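Local coordinates for FI20010p1 (Drosophila melanogaster, PDB 7CFB), which probably helps assemble the piRNA amplification complex for gene silencing, acting through its extended Tudor domain, at residues I49-L54 against N174-I179; A42-N47 against A64-W69; D97-L102 against E140-L145; D90-Y95 against I112-S117. All coordinates share one frame; numbering follows the deposited sequence.

Interaction 1 of 4, residues I49-L54 against N174-I179; sequences IVTAVL and NTYIKI
V50 and A52 pair antiparallel with I179 and I177 at a seam of the five-stranded sheet. V50 and I179, and likewise A52 and I177, bond both ways through their backbones; I177 N to A52 O is 2.9 Å and nearly straight at 174°. Past the last bridge, L54 N binds T175 O, and L54 O accepts from N174 N. This pairing joins the first strand of the sheet to the last in its order, consistent with the SN-like, OB-type half of an extended Tudor domain. V53 and Y176 share one face, where L221 of helix 215-228 touches V53. V53 CG1 is anti to the backbone N (chi1 172°), and CG2, anti to the carbonyl carbon, sits over the Y176 ring in a CH-pi contact, 3.7 Å from the ring centroid and 21° off its normal. T51 CG2 meets Y176 CD1 at 4.0 Å. An alanine in place of Y176 would probably leave the V53 and T51 methyls without their aromatic partner and open a gap. T51 and K178 lie side by side, with K178 NZ weakly hydrogen-bonded to T51 OG1 at 3.3 Å. On the other face V50 CG2 packs on I179 CG1, and F44 touches V50 and A52.

Interaction 2 of 4, residues A42-N47 against A64-W69; sequences AAFPEN and AYVAKW
F44 meets V66 and K68 through the far end of its ring, inside what is probably the SN-like, OB-type barrel of the extended Tudor domain. F44 CE2 lies 3.6 Å from V66 CG2, and F44 CZ is 3.8 Å from the same methyl. The methyl approaches the ring obliquely. V66 CG1 is anti to the carbonyl carbon (chi1 -66°), and CG2, the branch that meets F44, lies between the backbone N and the carbonyl carbon. A67 C lies at the ring edge, near its plane, 4.4 Å from F44 CZ. F44 CZ also touches K68 CG at 3.9 Å, and the two side chains run past each other in opposite directions. The aliphatic part of K68 is shared, because A43 CB sits 3.8 Å from K68 CG. No hydrogen bond joins the two segments, so the contact is apolar.

Further out, the F44 ring also packs on V50 and A52 of strand 49-57, on I157 and on L189. L189 touches V66 as well. The loop that carries F44 is tied to N184, whose ND2 binds F44 O and whose N binds E46 OE1. V66 is held in the sheet by backbone hydrogen bonding to I157. The charged end of K68 is engaged outside these segments: K68 NZ donates to T51 O.

Interaction 3 of 4, residues D97-L102 against E140-L145; sequences DIFAVL and ETIFKL
F99 and I142 cross obliquely, with the isoleucine at the rim of the phenyl ring. With F99 CG between its backbone N and carbonyl carbon (chi1 65°), the ring edge comes to I142. I142 CG2 lies in the ring plane at that edge, 3.8 Å from F99 CE2. V101 lies on the same face as I142, and its CG2 runs beside E140, 4.0 Å from E140 CB. The other face carries A100 and F143. The F143 ring turns its edge to L102, with F143 CE2 3.7 Å from L102 CB. L102 and T141 lie side by side and point the same way, L102 CD2 to T141 CG2 at 3.9 Å. L145 CD2 reaches A100 CB at 3.9 Å. The backbones pair antiparallel. A100 and F143 bond both ways. F143 N approaches A100 O from above the carbonyl plane, whereas L102 N meets T141 O almost in line with the carbonyl. Past A100 and F143 a water donates to I98 O and accepts from L145 N. The strand pairing belongs to the SH3-like Tudor core. Strand 142-144 lies between strands 99-103 and 87-89, and strand 99-103 also pairs with strand 108-117. F136 of strand 132-136 touches both V101 and I142.

Interaction 4 of 4, residues D90-Y95 against I112-S117; sequences DQLPDY and ITINSS
Y95 chi1 of -60° sets CG anti to the carbonyl carbon. I114 chi1 of -55° sets CG1 anti to the carbonyl carbon, and CG2 is then anti to the backbone N; the tyrosine ring and this CG2 methyl meet. The contact belongs to the SH3-like Tudor core, where residues 92-95 run at about 85° to residues 114-117 of strand 108-117. Y95 CD1 and CE1 are both 3.6 Å from I114 CG2, which approaches the ring obliquely. I114 O lies in the ring plane at the edge. The same carbonyl oxygen takes a C-H contact from Y95 CA at 3.2 Å. The ring then follows the strand backbone: Y95 CD1 comes near N115 C, and Y95 CE1 is 3.7 Å from S116 C. An alanine in place of Y95 would probably open a gap beside I114 CG2 and leave the S116 and S117 backbone without its aromatic cover.

L92 reaches the other branch of I114. The two side chains cross at about a right angle, with L92 CD2 4.1 Å from I114 CG1. A water joins the backbones, donating to D94 O at 2.9 Å and accepting from I114 N. N115 and S116 both face D124 of strand 123-127, a classic beta bulge, and N115 ND2 binds D124 OD2. The loop has its own ties: Y95 bonds to G24 through the backbone, and D94 OD1 accepts from G24 N. At the far end of the tyrosine, Y95 OH lies 3.5 Å from S117 CB.

How the interactions relate
Interactions 1 and 2 lie on one side of the chain's centre, 3 and 4 on the other. Each pair shares a sheet. V53 N bonds to A67 O between the first two, and F99 O accepts a hydrogen bond from I112 N between the last two. Interactions 1 and 3 are antiparallel strand pairings, rich in backbone hydrogen bonds. Interactions 2 and 4 set a loop against a strand, with no direct hydrogen bond across; each uses an aromatic ring. Interactions 2 and 3 are buried, whereas 1 and 4 are partly open. Interactions 3 and 4 are nested in the loop closed by 1, consistent with a Tudor core inserted between SN-like strands, as in extended Tudor domains.

Interaction 1 of 4, residues I49-L54 against N174-I179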
loop_
_atom_site.group_PDB
_atom_site.type_symbol
_atom_site.label_atom_id
_atom_site.label_comp_id
_atom_site.label_asym_id
_atom_site.label_seq_id
_atom_site.Cartn_x
_atom_site.Cartn_y
_atom_site.Cartn_z
ATOM N N ILE A 49 -17.716 13.427 7.406
ATOM C CA ILE A 49 -16.522 13.917 6.682
ATOM C C ILE A 49 -15.323 13.407 7.473
ATOM O O ILE A 49 -15.308 13.627 8.650
ATOM C CB ILE A 49 -16.507 15.444 6.573
ATOM C CG1 ILE A 49 -17.774 15.983 5.917
ATOM C CG2 ILE A 49 -15.273 15.913 5.845
ATOM C CD1 ILE A 49 -17.845 17.455 5.921
ATOM N N VAL A 50 -14.375 12.758 6.817
ATOM C CA VAL A 50 -13.194 12.204 7.522
ATOM C C VAL A 50 -11.903 12.696 6.871
ATOM O O VAL A 50 -11.900 12.976 5.683
ATOM C CB VAL A 50 -13.242 10.667 7.603
ATOM C CG1 VAL A 50 -14.642 10.116 7.470
ATOM C CG2 VAL A 50 -12.343 10.019 6.586
ATOM N N THR A 51 -10.862 12.793 7.678
ATOM C CA THR A 51 -9.513 13.169 7.236
ATOM C C THR A 51 -8.736 11.884 6.948
ATOM O O THR A 51 -8.714 10.989 7.791
ATOM C CB THR A 51 -8.818 14.011 8.305
ATOM O OG1 THR A 51 -9.702 15.061 8.664
ATOM C CG2 THR A 51 -7.509 14.595 7.830
ATOM N N ALA A 52 -8.186 11.791 5.748
ATOM C CA ALA A 52 -7.389 10.625 5.345
ATOM C C ALA A 52 -6.363 11.050 4.305
ATOM O O ALA A 52 -6.551 12.034 3.662
ATOM C CB ALA A 52 -8.275 9.560 4.793
ATOM N N VAL A 53 -5.280 10.308 4.245
ATOM C CA VAL A 53 -4.224 10.500 3.224
ATOM C C VAL A 53 -4.739 9.940 1.909
ATOM O O VAL A 53 -5.292 8.888 1.933
ATOM C CB VAL A 53 -2.946 9.767 3.636
ATOM C CG1 VAL A 53 -1.921 9.788 2.535
ATOM C CG2 VAL A 53 -2.383 10.316 4.920
ATOM N N LEU A 54 -4.537 10.654 0.814
ATOM C CA LEU A 54 -4.888 10.112 -0.509
ATOM C C LEU A 54 -3.698 9.225 -0.855
ATOM O O LEU A 54 -2.677 9.741 -1.226
ATOM C CB LEU A 54 -5.049 11.270 -1.493
ATOM C CG LEU A 54 -5.302 10.874 -2.940
ATOM C CD1 LEU A 54 -6.455 9.924 -3.033
ATOM C CD2 LEU A 54 -5.547 12.076 -3.813
ATOM N N ASN A 174 -0.385 11.482 -1.383
ATOM C CA ASN A 174 0.509 11.599 -0.210
ATOM C C ASN A 174 0.259 12.919 0.511
ATOM O O ASN A 174 1.174 13.434 1.055
ATOM C CB ASN A 174 1.979 11.291 -0.501
ATOM C CG ASN A 174 2.224 9.849 -0.859
ATOM O OD1 ASN A 174 1.819 8.961 -0.135
ATOM N ND2 ASN A 174 2.891 9.615 -1.970
ATOM N N THR A 175 -0.960 13.431 0.452
ATOM C CA THR A 175 -1.362 14.607 1.247
ATOM C C THR A 175 -2.643 14.259 2.005
ATOM O O THR A 175 -3.324 13.335 1.600
ATOM C CB THR A 175 -1.559 15.872 0.408
ATOM O OG1 THR A 175 -2.711 15.711 -0.398
ATOM C CG2 THR A 175 -0.365 16.215 -0.448
ATOM N N TYR A 176 -2.905 14.956 3.099
ATOM C CA TYR A 176 -4.157 14.752 3.852
ATOM C C TYR A 176 -5.294 15.490 3.151
ATOM O O TYR A 176 -5.121 16.618 2.776
ATOM C CB TYR A 176 -4.028 15.197 5.306
ATOM C CG TYR A 176 -3.232 14.277 6.180
ATOM C CD1 TYR A 176 -3.833 13.235 6.845
ATOM C CD2 TYR A 176 -1.880 14.454 6.343
ATOM C CE1 TYR A 176 -3.103 12.380 7.640
ATOM C CE2 TYR A 176 -1.136 13.615 7.138
ATOM C CZ TYR A 176 -1.750 12.580 7.794
ATOM O OH TYR A 176 -1.015 11.758 8.572
ATOM N N ILE A 177 -6.421 14.819 2.987
ATOM C CA ILE A 177 -7.637 15.416 2.380
ATOM C C ILE A 177 -8.834 15.144 3.282
ATOM O O ILE A 177 -8.707 14.381 4.221
ATOM C CB ILE A 177 -7.903 14.878 0.965
ATOM C CG1 ILE A 177 -8.216 13.388 0.935
ATOM C CG2 ILE A 177 -6.785 15.233 0.022
ATOM C CD1 ILE A 177 -8.782 12.927 -0.370
ATOM N N LYS A 178 -9.940 15.816 3.009
ATOM C CA LYS A 178 -11.198 15.540 3.732
ATOM C C LYS A 178 -12.183 14.989 2.711
ATOM O O LYS A 178 -12.283 15.561 1.665
ATOM C CB LYS A 178 -11.726 16.767 4.472
ATOM C CG LYS A 178 -10.738 17.455 5.399
ATOM C CD LYS A 178 -11.352 18.530 6.250
ATOM C CE LYS A 178 -10.343 19.234 7.133
ATOM N NZ LYS A 178 -9.537 18.303 7.962
ATOM N N ILE A 179 -12.829 13.880 3.022
ATOM C CA ILE A 179 -13.788 13.244 2.086
ATOM C C ILE A 179 -15.147 13.083 2.760
ATOM O O ILE A 179 -15.167 12.745 3.912
ATOM C CB ILE A 179 -13.269 11.877 1.604
ATOM C CG1 ILE A 179 -12.877 10.982 2.772
ATOM C CG2 ILE A 179 -12.143 12.015 0.593
ATOM C CD1 ILE A 179 -12.882 9.542 2.445
#

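Interaction 2 of 4, residues A42-N47 against A64-W69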
loop_
_atom_site.group_PDB
_atom_site.type_symbol
_atom_site.label_atom_id
_atom_site.label_comp_id
_atom_site.label_asym_id
_atom_site.label_seq_id
_atom_site.Cartn_x
_atom_site.Cartn_y
_atom_site.Cartn_z
ATOM N N ALA A 42 -14.270 0.463 9.634
ATOM C CA ALA A 42 -14.838 1.277 10.733
ATOM C C ALA A 42 -14.259 2.701 10.763
ATOM O O ALA A 42 -14.896 3.557 11.290
ATOM C CB ALA A 42 -14.656 0.584 12.044
ATOM N N ALA A 43 -13.069 2.922 10.207
ATOM C CA ALA A 43 -12.381 4.226 10.093
ATOM C C ALA A 43 -13.092 5.198 9.129
ATOM O O ALA A 43 -12.767 6.349 9.158
ATOM C CB ALA A 43 -10.953 3.984 9.702
ATOM N N PHE A 44 -13.995 4.732 8.279
ATOM C CA PHE A 44 -14.685 5.617 7.316
ATOM C C PHE A 44 -16.206 5.492 7.453
ATOM O O PHE A 44 -16.838 4.885 6.637
ATOM C CB PHE A 44 -14.175 5.311 5.914
ATOM C CG PHE A 44 -12.696 5.494 5.754
ATOM C CD1 PHE A 44 -11.827 4.478 6.059
ATOM C CD2 PHE A 44 -12.173 6.691 5.333
ATOM C CE1 PHE A 44 -10.469 4.638 5.898
ATOM C CE2 PHE A 44 -10.813 6.854 5.184
ATOM C CZ PHE A 44 -9.966 5.826 5.469
ATOM N N PRO A 45 -16.778 6.074 8.507
ATOM C CA PRO A 45 -18.184 6.012 8.718
ATOM C C PRO A 45 -18.953 6.781 7.650
ATOM O O PRO A 45 -18.656 7.873 7.371
ATOM C CB PRO A 45 -18.436 6.688 10.063
ATOM C CG PRO A 45 -17.095 6.987 10.630
ATOM C CD PRO A 45 -16.088 6.793 9.530
ATOM N N GLU A 46 -20.043 6.179 7.215
ATOM C CA GLU A 46 -20.979 6.767 6.231
ATOM C C GLU A 46 -21.624 8.030 6.819
ATOM O O GLU A 46 -21.836 8.075 8.006
ATOM C CB GLU A 46 -22.129 5.796 5.973
ATOM C CG GLU A 46 -21.901 4.794 4.878
ATOM C CD GLU A 46 -23.019 3.807 4.622
ATOM O OE1 GLU A 46 -22.886 3.024 3.707
ATOM O OE2 GLU A 46 -23.990 3.820 5.368
ATOM N N ASN A 47 -21.960 8.971 5.951
ATOM C CA ASN A 47 -22.642 10.252 6.259
ATOM C C ASN A 47 -21.796 11.124 7.168
ATOM O O ASN A 47 -22.336 11.767 8.001
ATOM C CB ASN A 47 -24.053 10.013 6.782
ATOM C CG ASN A 47 -24.870 9.241 5.780
ATOM O OD1 ASN A 47 -24.996 9.647 4.644
ATOM N ND2 ASN A 47 -25.379 8.107 6.189
ATOM N N ALA A 64 -9.457 5.322 -6.580
ATOM C CA ALA A 64 -8.442 5.930 -5.707
ATOM C C ALA A 64 -8.362 5.141 -4.398
ATOM O O ALA A 64 -9.119 4.223 -4.215
ATOM C CB ALA A 64 -8.775 7.355 -5.443
ATOM N N TYR A 65 -7.367 5.445 -3.588
ATOM C CA TYR A 65 -7.178 4.772 -2.285
ATOM C C TYR A 65 -6.957 5.805 -1.182
ATOM O O TYR A 65 -6.221 6.735 -1.380
ATOM C CB TYR A 65 -6.048 3.761 -2.384
ATOM C CG TYR A 65 -6.359 2.539 -3.196
ATOM C CD1 TYR A 65 -6.191 2.531 -4.564
ATOM C CD2 TYR A 65 -6.806 1.385 -2.595
ATOM C CE1 TYR A 65 -6.470 1.413 -5.317
ATOM C CE2 TYR A 65 -7.086 0.255 -3.328
ATOM C CZ TYR A 65 -6.918 0.272 -4.694
ATOM O OH TYR A 65 -7.197 -0.822 -5.423
ATOM N N VAL A 66 -7.605 5.599 -0.044
ATOM C CA VAL A 66 -7.449 6.498 1.126
ATOM C C VAL A 66 -6.937 5.685 2.309
ATOM O O VAL A 66 -7.262 4.521 2.392
ATOM C CB VAL A 66 -8.722 7.286 1.459
ATOM C CG1 VAL A 66 -9.058 8.272 0.368
ATOM C CG2 VAL A 66 -9.891 6.383 1.748
ATOM N N ALA A 67 -6.097 6.299 3.129
ATOM C CA ALA A 67 -5.496 5.633 4.297
ATOM C C ALA A 67 -5.582 6.526 5.522
ATOM O O ALA A 67 -5.210 7.677 5.438
ATOM C CB ALA A 67 -4.081 5.257 3.998
ATOM N N LYS A 68 -6.090 5.974 6.605
ATOM C CA LYS A 68 -6.184 6.733 7.865
ATOM C C LYS A 68 -4.800 7.024 8.435
ATOM O O LYS A 68 -4.612 8.110 8.857
ATOM C CB LYS A 68 -7.148 6.075 8.840
ATOM C CG LYS A 68 -8.490 6.768 8.938
ATOM C CD LYS A 68 -8.367 8.105 9.547
ATOM C CE LYS A 68 -9.650 8.659 10.107
ATOM N NZ LYS A 68 -9.460 10.060 10.517
ATOM N N TRP A 69 -3.879 6.062 8.422
ATOM C CA TRP A 69 -2.523 6.261 8.998
ATOM C C TRP A 69 -2.662 6.781 10.427
ATOM O O TRP A 69 -2.002 7.727 10.780
ATOM C CB TRP A 69 -1.636 7.154 8.125
ATOM C CG TRP A 69 -1.086 6.456 6.928
ATOM C CD1 TRP A 69 -1.362 6.733 5.631
ATOM C CD2 TRP A 69 -0.191 5.342 6.906
ATOM N NE1 TRP A 69 -0.693 5.881 4.812
ATOM C CE2 TRP A 69 0.025 5.011 5.563
ATOM C CE3 TRP A 69 0.454 4.594 7.885
ATOM C CZ2 TRP A 69 0.866 3.988 5.170
ATOM C CZ3 TRP A 69 1.258 3.556 7.497
ATOM C CH2 TRP A 69 1.467 3.268 6.162
#

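Interaction 3 of 4, residues D97-L102 against E140-L145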
loop_
_atom_site.group_PDB
_atom_site.type_symbol
_atom_site.label_atom_id
_atom_site.label_comp_id
_atom_site.label_asym_id
_atom_site.label_seq_id
_atom_site.Cartn_x
_atom_site.Cartn_y
_atom_site.Cartn_z
ATOM N N ASP A 97 0.393 -14.014 1.868
ATOM C CA ASP A 97 1.042 -13.755 3.172
ATOM C C ASP A 97 1.666 -12.360 3.147
ATOM O O ASP A 97 2.120 -11.950 2.121
ATOM C CB ASP A 97 1.918 -14.921 3.619
ATOM C CG ASP A 97 1.127 -16.099 4.170
ATOM O OD1 ASP A 97 -0.082 -16.019 4.221
ATOM O OD2 ASP A 97 1.727 -17.085 4.532
ATOM N N ILE A 98 1.707 -11.691 4.283
ATOM C CA ILE A 98 2.247 -10.311 4.347
ATOM C C ILE A 98 3.711 -10.278 4.808
ATOM O O ILE A 98 4.052 -10.977 5.723
ATOM C CB ILE A 98 1.320 -9.448 5.200
ATOM C CG1 ILE A 98 -0.086 -9.427 4.607
ATOM C CG2 ILE A 98 1.873 -8.061 5.377
ATOM C CD1 ILE A 98 -1.103 -9.022 5.594
ATOM N N PHE A 99 4.519 -9.468 4.139
ATOM C CA PHE A 99 5.954 -9.275 4.431
ATOM C C PHE A 99 6.357 -7.847 4.077
ATOM O O PHE A 99 5.491 -7.029 3.847
ATOM C CB PHE A 99 6.810 -10.381 3.830
ATOM C CG PHE A 99 6.833 -10.458 2.331
ATOM C CD1 PHE A 99 5.813 -11.071 1.631
ATOM C CD2 PHE A 99 7.895 -9.941 1.625
ATOM C CE1 PHE A 99 5.861 -11.159 0.261
ATOM C CE2 PHE A 99 7.935 -10.023 0.248
ATOM C CZ PHE A 99 6.918 -10.635 -0.425
ATOM N N ALA A 100 7.649 -7.566 4.088
ATOM C CA ALA A 100 8.126 -6.207 3.790
ATOM C C ALA A 100 9.129 -6.220 2.638
ATOM O O ALA A 100 9.805 -7.201 2.449
ATOM C CB ALA A 100 8.696 -5.597 5.033
ATOM N N VAL A 101 9.129 -5.144 1.876
ATOM C CA VAL A 101 10.056 -4.971 0.743
ATOM C C VAL A 101 10.768 -3.633 0.908
ATOM O O VAL A 101 10.178 -2.696 1.341
ATOM C CB VAL A 101 9.364 -5.137 -0.616
ATOM C CG1 VAL A 101 8.236 -4.157 -0.826
ATOM C CG2 VAL A 101 10.342 -5.109 -1.765
ATOM N N LEU A 102 12.034 -3.613 0.559
ATOM C CA LEU A 102 12.832 -2.386 0.685
ATOM C C LEU A 102 12.885 -1.651 -0.643
ATOM O O LEU A 102 13.140 -2.265 -1.630
ATOM C CB LEU A 102 14.243 -2.759 1.147
ATOM C CG LEU A 102 15.268 -1.641 1.001
ATOM C CD1 LEU A 102 15.069 -0.573 2.043
ATOM C CD2 LEU A 102 16.672 -2.184 1.049
ATOM N N GLU A 140 14.337 -8.515 -5.388
ATOM C CA GLU A 140 14.137 -7.437 -4.379
ATOM C C GLU A 140 14.578 -7.882 -2.979
ATOM O O GLU A 140 14.415 -9.074 -2.652
ATOM C CB GLU A 140 12.674 -6.989 -4.368
ATOM C CG GLU A 140 12.250 -6.279 -5.642
ATOM C CD GLU A 140 11.713 -7.195 -6.728
ATOM O OE1 GLU A 140 11.796 -8.428 -6.555
ATOM O OE2 GLU A 140 11.213 -6.674 -7.745
ATOM N N THR A 141 15.115 -6.938 -2.195
ATOM C CA THR A 141 15.538 -7.183 -0.802
ATOM C C THR A 141 14.264 -7.199 0.038
ATOM O O THR A 141 13.620 -6.177 0.108
ATOM C CB THR A 141 16.417 -6.032 -0.323
ATOM O OG1 THR A 141 17.624 -6.134 -1.057
ATOM C CG2 THR A 141 16.706 -6.094 1.152
ATOM N N ILE A 142 13.968 -8.322 0.673
ATOM C CA ILE A 142 12.696 -8.491 1.419
ATOM C C ILE A 142 12.957 -8.929 2.856
ATOM O O ILE A 142 13.970 -9.542 3.114
ATOM C CB ILE A 142 11.780 -9.476 0.678
ATOM C CG1 ILE A 142 12.377 -10.875 0.621
ATOM C CG2 ILE A 142 11.449 -8.961 -0.698
ATOM C CD1 ILE A 142 11.369 -11.939 0.476
ATOM N N PHE A 143 12.015 -8.629 3.733
ATOM C CA PHE A 143 12.121 -8.946 5.169
ATOM C C PHE A 143 10.819 -9.497 5.730
ATOM O O PHE A 143 9.773 -9.288 5.162
ATOM C CB PHE A 143 12.364 -7.675 5.964
ATOM C CG PHE A 143 13.459 -6.801 5.431
ATOM C CD1 PHE A 143 14.775 -7.074 5.719
ATOM C CD2 PHE A 143 13.164 -5.717 4.635
ATOM C CE1 PHE A 143 15.775 -6.259 5.232
ATOM C CE2 PHE A 143 14.164 -4.906 4.143
ATOM C CZ PHE A 143 15.466 -5.172 4.464
ATOM N N LYS A 144 10.972 -10.218 6.831
ATOM C CA LYS A 144 9.890 -10.781 7.654
ATOM C C LYS A 144 9.427 -9.704 8.630
ATOM O O LYS A 144 10.229 -8.978 9.138
ATOM C CB LYS A 144 10.402 -11.985 8.433
ATOM C CG LYS A 144 9.330 -12.734 9.202
ATOM C CD LYS A 144 9.823 -13.259 10.512
ATOM C CE LYS A 144 9.931 -14.758 10.515
ATOM N NZ LYS A 144 8.615 -15.371 10.798
ATOM N N LEU A 145 8.135 -9.560 8.790
ATOM C CA LEU A 145 7.658 -8.563 9.750
ATOM C C LEU A 145 7.422 -9.270 11.073
ATOM O O LEU A 145 7.098 -10.411 11.060
ATOM C CB LEU A 145 6.328 -8.005 9.274
ATOM C CG LEU A 145 6.373 -7.079 8.076
ATOM C CD1 LEU A 145 4.992 -6.985 7.486
ATOM C CD2 LEU A 145 6.869 -5.721 8.478
HETATM O O HOH W 1 6.438 -11.411 7.354
HETATM O O HOH W 2 14.354 -4.030 -2.913
#

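Interaction 4 of 4, residues D90-Y95 against I112-S117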
loop_
_atom_site.group_PDB
_atom_site.type_symbol
_atom_site.label_atom_id
_atom_site.label_comp_id
_atom_site.label_asym_id
_atom_site.label_seq_id
_atom_site.Cartn_x
_atom_site.Cartn_y
_atom_site.Cartn_z
ATOM N N ASP A 90 15.239 -14.933 2.395
ATOM C CA ASP A 90 15.732 -15.477 1.112
ATOM C C ASP A 90 14.648 -16.372 0.514
ATOM O O ASP A 90 14.815 -16.814 -0.573
ATOM C CB ASP A 90 17.103 -16.123 1.256
ATOM C CG ASP A 90 18.208 -15.127 0.961
ATOM O OD1 ASP A 90 18.452 -14.856 -0.232
ATOM O OD2 ASP A 90 18.790 -14.601 1.928
ATOM N N GLN A 91 13.583 -16.638 1.274
ATOM C CA GLN A 91 12.471 -17.495 0.780
ATOM C C GLN A 91 11.196 -16.648 0.719
ATOM O O GLN A 91 10.722 -16.226 1.792
ATOM C CB GLN A 91 12.285 -18.707 1.694
ATOM C CG GLN A 91 10.942 -19.403 1.519
ATOM C CD GLN A 91 10.859 -20.160 0.216
ATOM O OE1 GLN A 91 11.462 -21.218 0.050
ATOM N NE2 GLN A 91 10.104 -19.617 -0.725
ATOM N N LEU A 92 10.666 -16.409 -0.486
ATOM C CA LEU A 92 9.456 -15.580 -0.598
ATOM C C LEU A 92 8.385 -16.244 0.250
ATOM O O LEU A 92 8.210 -17.405 0.136
ATOM C CB LEU A 92 9.014 -15.543 -2.061
ATOM C CG LEU A 92 9.566 -14.382 -2.875
ATOM C CD1 LEU A 92 9.432 -14.632 -4.352
ATOM C CD2 LEU A 92 8.879 -13.101 -2.481
ATOM N N PRO A 93 7.580 -15.513 1.028
ATOM C CA PRO A 93 6.457 -16.102 1.726
ATOM C C PRO A 93 5.345 -16.563 0.774
ATOM O O PRO A 93 5.277 -16.214 -0.350
ATOM C CB PRO A 93 5.923 -14.968 2.595
ATOM C CG PRO A 93 7.108 -14.090 2.774
ATOM C CD PRO A 93 7.804 -14.146 1.440
ATOM N N ASP A 94 4.392 -17.306 1.298
ATOM C CA ASP A 94 3.297 -17.817 0.443
ATOM C C ASP A 94 2.449 -16.699 -0.153
ATOM O O ASP A 94 2.347 -15.616 0.406
ATOM C CB ASP A 94 2.305 -18.661 1.227
ATOM C CG ASP A 94 2.880 -19.950 1.757
ATOM O OD1 ASP A 94 3.939 -20.321 1.328
ATOM O OD2 ASP A 94 2.241 -20.541 2.594
ATOM N N TYR A 95 1.794 -17.023 -1.252
ATOM C CA TYR A 95 0.857 -16.067 -1.878
ATOM C C TYR A 95 -0.196 -15.685 -0.840
ATOM O O TYR A 95 -0.742 -16.532 -0.148
ATOM C CB TYR A 95 0.194 -16.702 -3.096
ATOM C CG TYR A 95 1.145 -17.121 -4.182
ATOM C CD1 TYR A 95 1.750 -16.188 -4.987
ATOM C CD2 TYR A 95 1.453 -18.442 -4.393
ATOM C CE1 TYR A 95 2.631 -16.557 -5.973
ATOM C CE2 TYR A 95 2.343 -18.833 -5.366
ATOM C CZ TYR A 95 2.934 -17.883 -6.159
ATOM O OH TYR A 95 3.794 -18.234 -7.130
ATOM N N ILE A 112 3.934 -5.703 1.808
ATOM C CA ILE A 112 3.670 -6.258 0.466
ATOM C C ILE A 112 3.121 -7.670 0.601
ATOM O O ILE A 112 3.394 -8.308 1.584
ATOM C CB ILE A 112 5.001 -6.257 -0.312
ATOM C CG1 ILE A 112 4.853 -6.591 -1.798
ATOM C CG2 ILE A 112 6.054 -7.094 0.384
ATOM C CD1 ILE A 112 6.125 -6.674 -2.560
ATOM N N THR A 113 2.368 -8.094 -0.391
ATOM C CA THR A 113 1.921 -9.484 -0.502
ATOM C C THR A 113 2.077 -9.914 -1.967
ATOM O O THR A 113 1.879 -9.089 -2.820
ATOM C CB THR A 113 0.506 -9.652 0.037
ATOM O OG1 THR A 113 0.313 -11.051 -0.041
ATOM C CG2 THR A 113 -0.533 -8.914 -0.771
ATOM N N ILE A 114 2.463 -11.152 -2.207
ATOM C CA ILE A 114 2.542 -11.695 -3.580
ATOM C C ILE A 114 1.181 -12.316 -3.888
ATOM O O ILE A 114 0.759 -13.162 -3.175
ATOM C CB ILE A 114 3.674 -12.713 -3.745
ATOM C CG1 ILE A 114 5.022 -12.136 -3.334
ATOM C CG2 ILE A 114 3.710 -13.204 -5.169
ATOM C CD1 ILE A 114 5.576 -11.203 -4.332
ATOM N N ASN A 115 0.527 -11.854 -4.932
ATOM C CA ASN A 115 -0.809 -12.389 -5.266
ATOM C C ASN A 115 -0.737 -13.478 -6.340
ATOM O O ASN A 115 -1.555 -14.331 -6.306
ATOM C CB ASN A 115 -1.838 -11.279 -5.474
ATOM C CG ASN A 115 -1.493 -10.320 -6.582
ATOM O OD1 ASN A 115 -0.844 -9.319 -6.370
ATOM N ND2 ASN A 115 -1.946 -10.620 -7.774
ATOM N N SER A 116 0.232 -13.432 -7.239
ATOM C CA SER A 116 0.303 -14.444 -8.317
ATOM C C SER A 116 1.695 -14.515 -8.936
ATOM O O SER A 116 2.451 -13.592 -8.789
ATOM C CB SER A 116 -0.726 -14.186 -9.388
ATOM O OG SER A 116 -0.381 -13.089 -10.190
ATOM N N SER A 117 1.934 -15.611 -9.635
ATOM C CA SER A 117 3.153 -15.874 -10.426
ATOM C C SER A 117 2.975 -15.251 -11.808
ATOM O O SER A 117 1.903 -15.346 -12.355
ATOM C CB SER A 117 3.373 -17.340 -10.534
ATOM O OG SER A 117 4.625 -17.615 -11.098
HETATM O O HOH W 3 3.094 -12.870 -0.175
#